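PDB 4LYP: Exo-beta-1,4-mannosidase from Rhizomucor miehei, which probably releases mannose from the non-reducing ends of beta-1,4-linked mannosides as a family 5 glycoside hydrolase, and also carries out transglycosylation. Local coordinates for residues A[291-296]-A[388-393]. Residues are numbered along the deposited sequence; the frame is centred on the assembly and turned at random.
Sequences HCWVEN and NFWAYG. With GAI (guanidine), chain C.
W293 and W390 meet as an offset edge-to-face pair: the benzo edge of W293 points at the face of the W390 pyrrole ring, centroids 5.2 Å apart and planes at 82°. A391 CB, which follows a cis peptide bond, lies over the W390 face opposite W293, offset toward the rim, and the bound guanidine approaches the W293 ring obliquely, its N1 3.7 Å from W293 CD1. At the leading edge, W390 CB lies close to the W293 ring plane, 3.4 Å from W293 CZ2, and W293 CH2 comes within 3.6 Å of W390 CD1. W390 CG is anti to the backbone N (chi1 178°), which carries the indole out beside the tip of W293. Beside the touching edge, W293 NE1 is hydrogen-bonded to E337. N296 ND2 lies 3.3 Å from guanidine N3. Guanidine is also hydrogen-bonded to E238, itself bonded to H291; W390 lies next to a bound TRS molecule, probably from the crystallisation liquor. This setting, at the C-terminal ends of TIM-barrel strands, is consistent with a family 5 active site. The contact itself is wholly apolar: C-H groups against a pi face favour near-perpendicular packing of two buried indoles, while the bond to E337 would help hold the W293 ring in its orientation.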
# COMPACT_ATOMS: atom_id res chain seq x y z
N HIS A 291 8.35 3.71 -3.05
CA HIS A 291 8.09 3.70 -1.61
C HIS A 291 9.35 4.23 -0.99
O HIS A 291 10.45 3.73 -1.25
CB HIS A 291 7.94 2.27 -1.09
CG HIS A 291 6.79 1.46 -1.63
ND1 HIS A 291 6.47 0.23 -1.17
CD2 HIS A 291 5.89 1.74 -2.62
CE1 HIS A 291 5.43 -0.26 -1.84
NE2 HIS A 291 5.06 0.63 -2.72
N CYS A 292 9.27 5.29 -0.13
CA CYS A 292 10.46 5.91 0.43
C CYS A 292 10.47 5.73 1.95
O CYS A 292 9.53 6.23 2.64
CB CYS A 292 10.46 7.41 0.08
SG CYS A 292 11.99 8.20 0.73
N TRP A 293 11.48 5.02 2.46
CA TRP A 293 11.55 4.62 3.89
C TRP A 293 12.86 4.95 4.53
O TRP A 293 13.73 4.10 4.68
CB TRP A 293 11.19 3.14 4.01
CG TRP A 293 9.73 2.90 3.75
CD1 TRP A 293 9.13 2.23 2.73
CD2 TRP A 293 8.69 3.41 4.60
NE1 TRP A 293 7.72 2.31 2.86
CE2 TRP A 293 7.48 3.03 4.01
CE3 TRP A 293 8.68 4.16 5.79
CZ2 TRP A 293 6.26 3.33 4.62
CZ3 TRP A 293 7.49 4.49 6.38
CH2 TRP A 293 6.29 4.10 5.77
N VAL A 294 13.01 6.22 4.96
CA VAL A 294 14.31 6.66 5.42
C VAL A 294 14.79 5.92 6.69
O VAL A 294 16.00 5.63 6.80
CB VAL A 294 14.39 8.19 5.57
CG1 VAL A 294 14.49 8.84 4.19
CG2 VAL A 294 13.29 8.78 6.47
N GLU A 295 13.93 5.64 7.67
CA GLU A 295 14.43 4.95 8.86
C GLU A 295 14.79 3.50 8.50
O GLU A 295 15.87 3.02 8.87
CB GLU A 295 13.38 5.00 9.98
CG GLU A 295 13.83 4.27 11.23
CD GLU A 295 12.89 4.34 12.41
OE1 GLU A 295 11.89 5.10 12.35
OE2 GLU A 295 13.14 3.64 13.37
N ASN A 296 13.93 2.81 7.74
CA ASN A 296 14.18 1.42 7.44
C ASN A 296 15.47 1.25 6.70
O ASN A 296 16.16 0.24 6.86
CB ASN A 296 13.06 0.88 6.52
CG ASN A 296 11.65 1.05 7.09
OD1 ASN A 296 11.30 2.16 7.49
ND2 ASN A 296 10.87 0.01 7.08
N ASN A 388 0.62 8.33 -1.50
CA ASN A 388 -0.21 7.68 -0.48
C ASN A 388 0.65 7.58 0.76
O ASN A 388 1.58 6.74 0.83
CB ASN A 388 -0.70 6.27 -0.86
CG ASN A 388 -1.44 6.23 -2.15
OD1 ASN A 388 -0.88 6.41 -3.22
ND2 ASN A 388 -2.77 5.97 -2.06
N PHE A 389 0.44 8.43 1.79
CA PHE A 389 1.21 8.29 3.02
C PHE A 389 0.90 6.93 3.67
O PHE A 389 -0.19 6.37 3.52
CB PHE A 389 0.95 9.45 3.98
CG PHE A 389 -0.45 9.50 4.53
CD1 PHE A 389 -0.75 8.85 5.73
CD2 PHE A 389 -1.47 10.18 3.91
CE1 PHE A 389 -2.06 8.82 6.26
CE2 PHE A 389 -2.76 10.20 4.40
CZ PHE A 389 -3.04 9.55 5.59
N TRP A 390 1.94 6.41 4.36
CA TRP A 390 1.81 5.12 5.07
C TRP A 390 1.92 5.42 6.56
O TRP A 390 2.98 5.80 7.02
CB TRP A 390 2.92 4.19 4.64
CG TRP A 390 2.83 2.89 5.40
CD1 TRP A 390 3.15 2.64 6.74
CD2 TRP A 390 2.26 1.66 4.89
NE1 TRP A 390 2.81 1.36 7.08
CE2 TRP A 390 2.23 0.72 5.99
CE3 TRP A 390 1.74 1.25 3.63
CZ2 TRP A 390 1.78 -0.60 5.83
CZ3 TRP A 390 1.26 -0.05 3.50
CH2 TRP A 390 1.28 -0.97 4.59
N ALA A 391 0.78 5.32 7.29
CA ALA A 391 -0.53 4.84 6.85
C ALA A 391 -1.54 5.46 7.84
O ALA A 391 -1.18 5.90 8.92
CB ALA A 391 -0.65 3.33 6.85
N TYR A 392 -2.81 5.45 7.45
CA TYR A 392 -3.82 6.07 8.31
C TYR A 392 -4.21 5.12 9.44
O TYR A 392 -4.64 4.01 9.20
CB TYR A 392 -5.05 6.48 7.51
CG TYR A 392 -5.99 7.36 8.33
CD1 TYR A 392 -5.52 8.55 8.90
CD2 TYR A 392 -7.31 7.00 8.56
CE1 TYR A 392 -6.36 9.34 9.63
CE2 TYR A 392 -8.17 7.83 9.30
CZ TYR A 392 -7.65 9.00 9.84
OH TYR A 392 -8.44 9.82 10.62
N GLY A 393 -4.03 5.57 10.67
CA GLY A 393 -4.43 4.80 11.86
C GLY A 393 -5.81 5.10 12.34
O GLY A 393 -6.44 4.27 13.00
C GAI C . 9.25 -2.31 4.10
N1 GAI C . 8.64 -1.42 3.33
N2 GAI C . 9.90 -3.28 3.44
N3 GAI C . 9.18 -2.31 5.39